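Local coordinates for protein V-type ATP synthase alpha chain (Nanoarchaeum equitans Kin4-M, PDB 5BN3) that is the A subunit of a V-type ATP synthase, an alpha/beta-family P-loop protein that holds ADP with a magnesium ion at its boundary with a neighbouring subunit, at residues T204-L207 and D208-P212; G228-V231 and L232-I236; K407-K411 and R412-A416. One frame throughout, in Å; residues are numbered along the deposited sequence.

Contact 1: residues T204-L207 and D208-P212; sequences TRVL and DIMFP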
# COMPACT_ATOMS: atom_id res chain seq x y z
N THR A 204 30.29 -21.22 -15.19
CA THR A 204 29.44 -21.50 -14.03
C THR A 204 28.36 -22.49 -14.45
O THR A 204 27.60 -22.23 -15.39
CB THR A 204 28.79 -20.21 -13.49
OG1 THR A 204 29.81 -19.32 -13.02
CG2 THR A 204 27.85 -20.53 -12.34
N ARG A 205 28.30 -23.63 -13.76
CA ARG A 205 27.45 -24.75 -14.15
C ARG A 205 25.96 -24.42 -14.31
O ARG A 205 25.35 -24.76 -15.33
CB ARG A 205 27.62 -25.92 -13.17
CG ARG A 205 29.01 -26.57 -13.23
CD ARG A 205 29.10 -27.79 -12.32
NE ARG A 205 29.18 -27.42 -10.90
CZ ARG A 205 30.32 -27.15 -10.27
NH1 ARG A 205 31.47 -27.20 -10.92
NH2 ARG A 205 30.30 -26.82 -8.99
N VAL A 206 25.37 -23.77 -13.31
CA VAL A 206 23.95 -23.46 -13.36
C VAL A 206 23.61 -22.54 -14.54
O VAL A 206 22.55 -22.66 -15.15
CB VAL A 206 23.44 -22.86 -12.02
CG1 VAL A 206 24.16 -21.55 -11.69
CG2 VAL A 206 21.94 -22.66 -12.04
N LEU A 207 24.55 -21.67 -14.90
CA LEU A 207 24.34 -20.74 -16.01
C LEU A 207 24.64 -21.37 -17.36
O LEU A 207 24.18 -20.88 -18.39
CB LEU A 207 25.17 -19.48 -15.83
CG LEU A 207 24.92 -18.64 -14.57
CD1 LEU A 207 25.59 -17.29 -14.69
CD2 LEU A 207 23.43 -18.47 -14.34
N ASP A 208 25.41 -22.46 -17.37
CA ASP A 208 25.80 -23.09 -18.63
C ASP A 208 24.85 -24.19 -19.08
O ASP A 208 24.67 -24.41 -20.28
CB ASP A 208 27.24 -23.62 -18.55
CG ASP A 208 28.27 -22.52 -18.45
OD1 ASP A 208 27.93 -21.35 -18.75
OD2 ASP A 208 29.43 -22.81 -18.07
N ILE A 209 24.24 -24.88 -18.13
CA ILE A 209 23.36 -26.00 -18.45
C ILE A 209 21.89 -25.70 -18.17
O ILE A 209 21.03 -25.88 -19.03
CB ILE A 209 23.76 -27.27 -17.68
CG1 ILE A 209 25.22 -27.61 -17.94
CG2 ILE A 209 22.87 -28.43 -18.08
CD1 ILE A 209 25.53 -27.92 -19.39
N MET A 210 21.61 -25.22 -16.96
CA MET A 210 20.24 -25.01 -16.52
C MET A 210 19.56 -23.84 -17.24
O MET A 210 18.49 -24.00 -17.81
CB MET A 210 20.19 -24.82 -15.01
CG MET A 210 20.77 -25.99 -14.21
SD MET A 210 19.70 -27.44 -14.24
CE MET A 210 20.55 -28.46 -15.43
N PHE A 211 20.19 -22.66 -17.22
CA PHE A 211 19.58 -21.48 -17.83
C PHE A 211 20.51 -20.72 -18.78
O PHE A 211 20.71 -19.52 -18.62
CB PHE A 211 19.08 -20.53 -16.74
CG PHE A 211 18.23 -21.20 -15.69
CD1 PHE A 211 16.89 -21.49 -15.94
CD2 PHE A 211 18.77 -21.56 -14.46
CE1 PHE A 211 16.11 -22.11 -14.98
CE2 PHE A 211 17.99 -22.18 -13.50
CZ PHE A 211 16.66 -22.46 -13.76
N PRO A 212 21.06 -21.41 -19.80
CA PRO A 212 22.05 -20.74 -20.65
C PRO A 212 21.42 -19.74 -21.62
O PRO A 212 20.26 -19.91 -22.00
CB PRO A 212 22.66 -21.89 -21.44
CG PRO A 212 21.55 -22.88 -21.56
CD PRO A 212 20.78 -22.78 -20.27

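Contact 2: residues G228-V231 and L232-I236; sequences GKTV and LNQQI. With MG (magnesium ion), chain K; ADP (adenosine-5'-diphosphate), chain C.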
# COMPACT_ATOMS: atom_id res chain seq x y z
N GLY A 228 24.38 -12.23 -3.96
CA GLY A 228 25.51 -12.70 -4.76
C GLY A 228 25.64 -12.20 -6.19
O GLY A 228 26.36 -12.80 -6.99
N LYS A 229 24.96 -11.09 -6.52
CA LYS A 229 25.01 -10.51 -7.87
C LYS A 229 26.43 -10.18 -8.31
O LYS A 229 26.84 -10.53 -9.42
CB LYS A 229 24.21 -9.21 -7.92
CG LYS A 229 22.72 -9.31 -7.78
CD LYS A 229 22.14 -7.91 -7.77
CE LYS A 229 21.55 -7.55 -6.42
NZ LYS A 229 22.45 -7.74 -5.26
N THR A 230 27.16 -9.48 -7.45
CA THR A 230 28.49 -8.98 -7.79
C THR A 230 29.49 -10.12 -8.02
O THR A 230 30.25 -10.10 -8.98
CB THR A 230 29.02 -8.02 -6.70
OG1 THR A 230 28.20 -6.85 -6.67
CG2 THR A 230 30.46 -7.63 -6.99
N VAL A 231 29.48 -11.11 -7.13
CA VAL A 231 30.35 -12.27 -7.28
C VAL A 231 30.00 -13.04 -8.55
O VAL A 231 30.89 -13.46 -9.29
CB VAL A 231 30.26 -13.20 -6.05
CG1 VAL A 231 30.97 -14.51 -6.32
CG2 VAL A 231 30.87 -12.52 -4.84
N LEU A 232 28.71 -13.20 -8.81
CA LEU A 232 28.26 -13.93 -10.00
C LEU A 232 28.73 -13.24 -11.27
O LEU A 232 29.22 -13.89 -12.19
CB LEU A 232 26.74 -14.08 -10.02
CG LEU A 232 26.22 -14.92 -11.19
CD1 LEU A 232 26.81 -16.31 -11.13
CD2 LEU A 232 24.70 -14.99 -11.20
N ASN A 233 28.58 -11.92 -11.33
CA ASN A 233 29.04 -11.16 -12.49
C ASN A 233 30.56 -11.19 -12.65
O ASN A 233 31.07 -11.25 -13.77
CB ASN A 233 28.52 -9.72 -12.44
CG ASN A 233 27.17 -9.56 -13.11
OD1 ASN A 233 27.09 -9.32 -14.32
ND2 ASN A 233 26.10 -9.68 -12.33
N GLN A 234 31.27 -11.14 -11.53
CA GLN A 234 32.73 -11.22 -11.54
C GLN A 234 33.21 -12.59 -12.00
O GLN A 234 34.22 -12.70 -12.69
CB GLN A 234 33.31 -10.88 -10.17
CG GLN A 234 33.27 -9.39 -9.82
CD GLN A 234 33.81 -9.10 -8.43
OE1 GLN A 234 34.01 -10.01 -7.62
NE2 GLN A 234 34.05 -7.82 -8.14
N GLN A 235 32.49 -13.63 -11.60
CA GLN A 235 32.78 -14.99 -12.04
C GLN A 235 32.62 -15.12 -13.55
O GLN A 235 33.43 -15.75 -14.22
CB GLN A 235 31.87 -16.01 -11.34
CG GLN A 235 32.26 -16.29 -9.91
CD GLN A 235 33.68 -16.81 -9.78
OE1 GLN A 235 34.58 -16.07 -9.39
NE2 GLN A 235 33.88 -18.08 -10.11
N ILE A 236 31.55 -14.52 -14.07
CA ILE A 236 31.34 -14.48 -15.51
C ILE A 236 32.47 -13.69 -16.18
O ILE A 236 33.05 -14.15 -17.16
CB ILE A 236 29.97 -13.86 -15.87
CG1 ILE A 236 28.84 -14.73 -15.31
CG2 ILE A 236 29.83 -13.71 -17.37
CD1 ILE A 236 27.46 -14.13 -15.50
MG MG K . 27.04 -6.21 -5.09
PB ADP C . 25.37 -8.70 -3.76
O1B ADP C . 24.16 -9.39 -4.33
O2B ADP C . 26.30 -8.12 -4.80
O3B ADP C . 25.06 -7.78 -2.61
PA ADP C . 27.76 -10.25 -3.30
O1A ADP C . 28.03 -10.61 -4.73
O2A ADP C . 28.56 -9.16 -2.64
O3A ADP C . 26.18 -9.94 -3.11
O5' ADP C . 27.90 -11.59 -2.43
C5' ADP C . 27.51 -11.59 -1.06
C4' ADP C . 28.31 -12.63 -0.28
O4' ADP C . 28.04 -13.95 -0.80
C3' ADP C . 29.79 -12.36 -0.43
O3' ADP C . 30.39 -12.28 0.87
C2' ADP C . 30.34 -13.54 -1.20
O2' ADP C . 31.57 -14.00 -0.65
C1' ADP C . 29.27 -14.62 -1.09
N9 ADP C . 29.17 -15.35 -2.37
C8 ADP C . 28.38 -15.03 -3.41
N7 ADP C . 28.53 -15.91 -4.43
C5 ADP C . 29.44 -16.83 -4.04
C6 ADP C . 30.06 -18.03 -4.64
N6 ADP C . 29.73 -18.45 -5.89
N1 ADP C . 30.96 -18.70 -3.89
C2 ADP C . 31.29 -18.30 -2.64
N3 ADP C . 30.77 -17.22 -2.04
C4 ADP C . 29.85 -16.46 -2.68
O HOH W 1 28.59 -6.82 -3.86
O HOH W 2 25.83 -5.53 -3.55
O HOH W 3 25.66 -5.51 -6.46
O HOH W 4 27.95 -4.34 -5.33

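Contact 3: residues K407-K411 and R412-A416; sequences KLAYK and RHYPA. With ADP (adenosine-5'-diphosphate), chain C.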
# COMPACT_ATOMS: atom_id res chain seq x y z
N LYS A 407 16.58 -17.14 0.42
CA LYS A 407 16.59 -18.39 1.18
C LYS A 407 17.84 -19.23 0.93
O LYS A 407 18.39 -19.82 1.86
CB LYS A 407 15.32 -19.20 0.88
CG LYS A 407 14.01 -18.54 1.32
CD LYS A 407 13.43 -17.60 0.26
CE LYS A 407 12.72 -18.35 -0.86
NZ LYS A 407 12.10 -17.43 -1.86
N LEU A 408 18.29 -19.27 -0.32
CA LEU A 408 19.51 -19.99 -0.66
C LEU A 408 20.75 -19.28 -0.11
O LEU A 408 21.62 -19.91 0.48
CB LEU A 408 19.62 -20.16 -2.18
CG LEU A 408 18.55 -21.05 -2.83
CD1 LEU A 408 18.62 -20.97 -4.34
CD2 LEU A 408 18.72 -22.49 -2.37
N ALA A 409 20.81 -17.96 -0.31
CA ALA A 409 21.93 -17.17 0.20
C ALA A 409 22.02 -17.28 1.72
O ALA A 409 23.12 -17.37 2.28
CB ALA A 409 21.77 -15.72 -0.22
N TYR A 410 20.86 -17.26 2.37
CA TYR A 410 20.73 -17.44 3.82
C TYR A 410 21.53 -18.64 4.33
O TYR A 410 22.26 -18.53 5.31
CB TYR A 410 19.24 -17.60 4.15
CG TYR A 410 18.88 -17.69 5.62
CD1 TYR A 410 18.76 -16.54 6.39
CD2 TYR A 410 18.63 -18.91 6.23
CE1 TYR A 410 18.41 -16.61 7.73
CE2 TYR A 410 18.28 -19.00 7.56
CZ TYR A 410 18.18 -17.84 8.31
OH TYR A 410 17.84 -17.92 9.64
N LYS A 411 21.39 -19.77 3.64
CA LYS A 411 22.08 -20.99 4.05
C LYS A 411 23.38 -21.23 3.28
O LYS A 411 23.89 -22.35 3.24
CB LYS A 411 21.15 -22.20 3.94
CG LYS A 411 20.68 -22.51 2.53
CD LYS A 411 19.64 -23.62 2.55
CE LYS A 411 19.35 -24.15 1.16
NZ LYS A 411 18.32 -25.24 1.17
N ARG A 412 23.90 -20.17 2.67
CA ARG A 412 25.19 -20.21 1.97
C ARG A 412 25.23 -21.19 0.79
O ARG A 412 26.25 -21.83 0.53
CB ARG A 412 26.34 -20.46 2.96
CG ARG A 412 26.87 -19.19 3.64
CD ARG A 412 25.79 -18.46 4.42
NE ARG A 412 26.28 -17.22 5.03
CZ ARG A 412 25.53 -16.41 5.77
NH1 ARG A 412 24.26 -16.70 5.99
NH2 ARG A 412 26.05 -15.31 6.29
N HIS A 413 24.12 -21.26 0.07
CA HIS A 413 24.04 -21.97 -1.19
C HIS A 413 24.32 -20.97 -2.31
O HIS A 413 23.45 -20.19 -2.69
CB HIS A 413 22.64 -22.58 -1.33
CG HIS A 413 22.35 -23.20 -2.66
ND1 HIS A 413 21.92 -24.51 -2.80
CD2 HIS A 413 22.36 -22.69 -3.92
CE1 HIS A 413 21.71 -24.78 -4.07
NE2 HIS A 413 21.97 -23.69 -4.77
N TYR A 414 25.55 -20.98 -2.82
CA TYR A 414 25.95 -20.08 -3.90
C TYR A 414 26.41 -20.87 -5.13
O TYR A 414 27.09 -21.89 -4.99
CB TYR A 414 27.09 -19.16 -3.46
CG TYR A 414 26.87 -18.37 -2.19
CD1 TYR A 414 25.95 -17.33 -2.13
CD2 TYR A 414 27.62 -18.64 -1.06
CE1 TYR A 414 25.76 -16.61 -0.97
CE2 TYR A 414 27.44 -17.93 0.11
CZ TYR A 414 26.52 -16.91 0.15
OH TYR A 414 26.34 -16.20 1.31
N PRO A 415 26.05 -20.41 -6.34
CA PRO A 415 25.17 -19.27 -6.63
C PRO A 415 23.75 -19.49 -6.15
O PRO A 415 23.20 -20.58 -6.31
CB PRO A 415 25.18 -19.21 -8.17
CG PRO A 415 26.46 -19.89 -8.56
CD PRO A 415 26.64 -20.98 -7.56
N ALA A 416 23.16 -18.46 -5.55
CA ALA A 416 21.81 -18.57 -5.00
C ALA A 416 20.72 -18.46 -6.07
O ALA A 416 19.73 -17.75 -5.88
CB ALA A 416 21.59 -17.53 -3.92
PB ADP C . 25.37 -8.70 -3.76
O1B ADP C . 24.16 -9.39 -4.33
O2B ADP C . 26.30 -8.12 -4.80
O3B ADP C . 25.06 -7.78 -2.61
PA ADP C . 27.76 -10.25 -3.30
O1A ADP C . 28.03 -10.61 -4.73
O2A ADP C . 28.56 -9.16 -2.64
O3A ADP C . 26.18 -9.94 -3.11
O5' ADP C . 27.90 -11.59 -2.43
C5' ADP C . 27.51 -11.59 -1.06
C4' ADP C . 28.31 -12.63 -0.28
O4' ADP C . 28.04 -13.95 -0.80
C3' ADP C . 29.79 -12.36 -0.43
O3' ADP C . 30.39 -12.28 0.87
C2' ADP C . 30.34 -13.54 -1.20
O2' ADP C . 31.57 -14.00 -0.65
C1' ADP C . 29.27 -14.62 -1.09
N9 ADP C . 29.17 -15.35 -2.37
C8 ADP C . 28.38 -15.03 -3.41
N7 ADP C . 28.53 -15.91 -4.43
C5 ADP C . 29.44 -16.83 -4.04
C6 ADP C . 30.06 -18.03 -4.64
N6 ADP C . 29.73 -18.45 -5.89
N1 ADP C . 30.96 -18.70 -3.89
C2 ADP C . 31.29 -18.30 -2.64
N3 ADP C . 30.77 -17.22 -2.04
C4 ADP C . 29.85 -16.46 -2.68

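Contact 1: residues T204-L207 and D208-P212
R205 O and V206 O tie helix 205-210 together through turns of unequal width: R205 O takes I209 N at 3.0 Å in the i to i+4 spacing of an alpha-helix, whereas V206 O takes F211 N at 3.1 Å, one residue further on, as in a pi turn. R205 O is also gripped by D208 N from above its carbonyl plane, and M210 N adds a weak bond to V206 O. Past the wide turn P212 has no N-H to give, and L207 O meets P212 CA instead, a CA-H...O contact of 3.1 Å.

Among the side chains, V206 bridges the turn. Its CG2, anti to the backbone N, rests on M210 CB at 4.1 Å and equally on F211 CD2 at 4.1 Å. Beta-branching suits this spot, since one methyl can cover M210 and F211 while the other points to a different neighbour. M210 then bends at both chi2 and chi3, which carries its sulfur clear of V206.

The helix belongs to the nucleotide-binding domain, on the chain's way to strand 218-222 and the P-loop, and it fits between helix 229-239 on L207 and helices 427-437 and 503-523 on I209. T204 stands at the N-cap without a side-chain capping bond. D208 instead ties the helix to the loop before it: with chi1 at -68° its carboxylate folds back, OD1 bonding T202 OG1 and OD2 bonding G203 N. R205 reaches into the protein on the far side, its NE bonded to F488 O and its NH2 in a salt bridge with D498. At the other end, the guanidinium of R445 takes the carbonyls of I209 and M210, a positive group placed where the helix end would probably welcome one.

Contact 2: residues G228-V231 and L232-I236
K229 O is gripped twice by N233: the backbone N comes at 2.9 Å and the side-chain ND2 at 3.1 Å, from opposite faces of the carbonyl plane. The second bond is nearly straight (167°) and K229 O lies in the amide plane of N233, while N233 OD1 is taken by N318, so both ends of the amide are fixed. Asparagine suits the place because its short arm can curl back to the preceding turn.

This first turn of helix 229-239 is the end of the P-loop, or Walker A motif. G228, with phi at 118°, adopts a backbone shape that has no space for a CB, and its N bonds ADP O1B. K229 N bonds the same oxygen, and K229 NZ comes to 2.6 Å from ADP O1B, its long chain bending at chi3 and chi4 to bring NZ round to the beta-phosphate. T230 N goes to O2B, and V231 N reaches ADP O1A at 2.8 Å. T230 OG1 binds the magnesium ion at 2.1 Å, alongside ADP O2B and four waters, and is hydrogen-bonded to D320. The methyl of T230, CG2, lies beside Q234 NE2 at 3.8 Å, the two side chains pointing the same way. V231 packs its methyls on ADP, CG1 lying 3.4 Å from ADP N7 and close to C5, where a branched apolar side chain suits a flat base.

Backbone N-H groups at the start of a helix, a lysine ammonium and a metal ion thus converge on the phosphates, and together they would be expected to offset much of the negative charge of ADP.

Contact 3: residues K407-K411 and R412-A416
Y414 reaches from the base of ADP to A409. Its CB sits 3.4 Å from ADP C5, and CG continues over the C4-C5 bond of the adenine. CD1 then faces C8 and CD2 faces C4, and ADP N9 lies 3.6 Å above the ring plane, over its centre. CE1 and CZ move out over the ribose O4', and CE1 also touches A409 CB at 4.2 Å. At the tip, OH lies near A409 O and bonds a glycerol, probably from the crystallisation liquor. A broad tyrosine suits a flat base, and the backbone C of R412 lies over the opposite face, toward the rim.

The loop carrying this ring leaves helix 406-410 through a Schellman motif. R412, at phi 62°, is the C-prime residue: H413 N bonds L408 O at 2.9 Å, while R412 N bonds A409 O.

R412 then sends NH1 to Y410 O at 2.8 Å, with the carbonyl oxygen in the guanidinium plane; NH1 also bonds L321 O and NH2 bonds S323 O, both of the neighbouring NEQ263 chain. L408 and H413 run side by side: with CG of H413 anti to its backbone N (173°), L408 CD2 comes over the imidazole face in a CH-pi contact, 3.8 Å from the ring centroid. After the cis peptide before P415, A416 CB comes to 3.7 Å from L408 CB, as a small residue permits.

How the contacts relate
Contacts 1 and 2 are buried, whereas contact 3 is partly exposed and is bonded to the NEQ263 chain, which contact 2 meets through K229 alone. All three lie in the nucleotide-binding domain on different helices, contact 3 running on into a loop. Contact 2 supplies the phosphate and metal chemistry through backbone N-H groups, a lysine and a threonine; contact 3, which does not touch it, serves the same ADP with an aromatic face. Contact 1 touches both: L207 CD1 packs on I236 CD1 at 3.8 Å, and T204 and V206 methyl groups meet P415. It is a helix wedged among helices, tied to its surroundings by a carboxylate at one end and an arginine at the other.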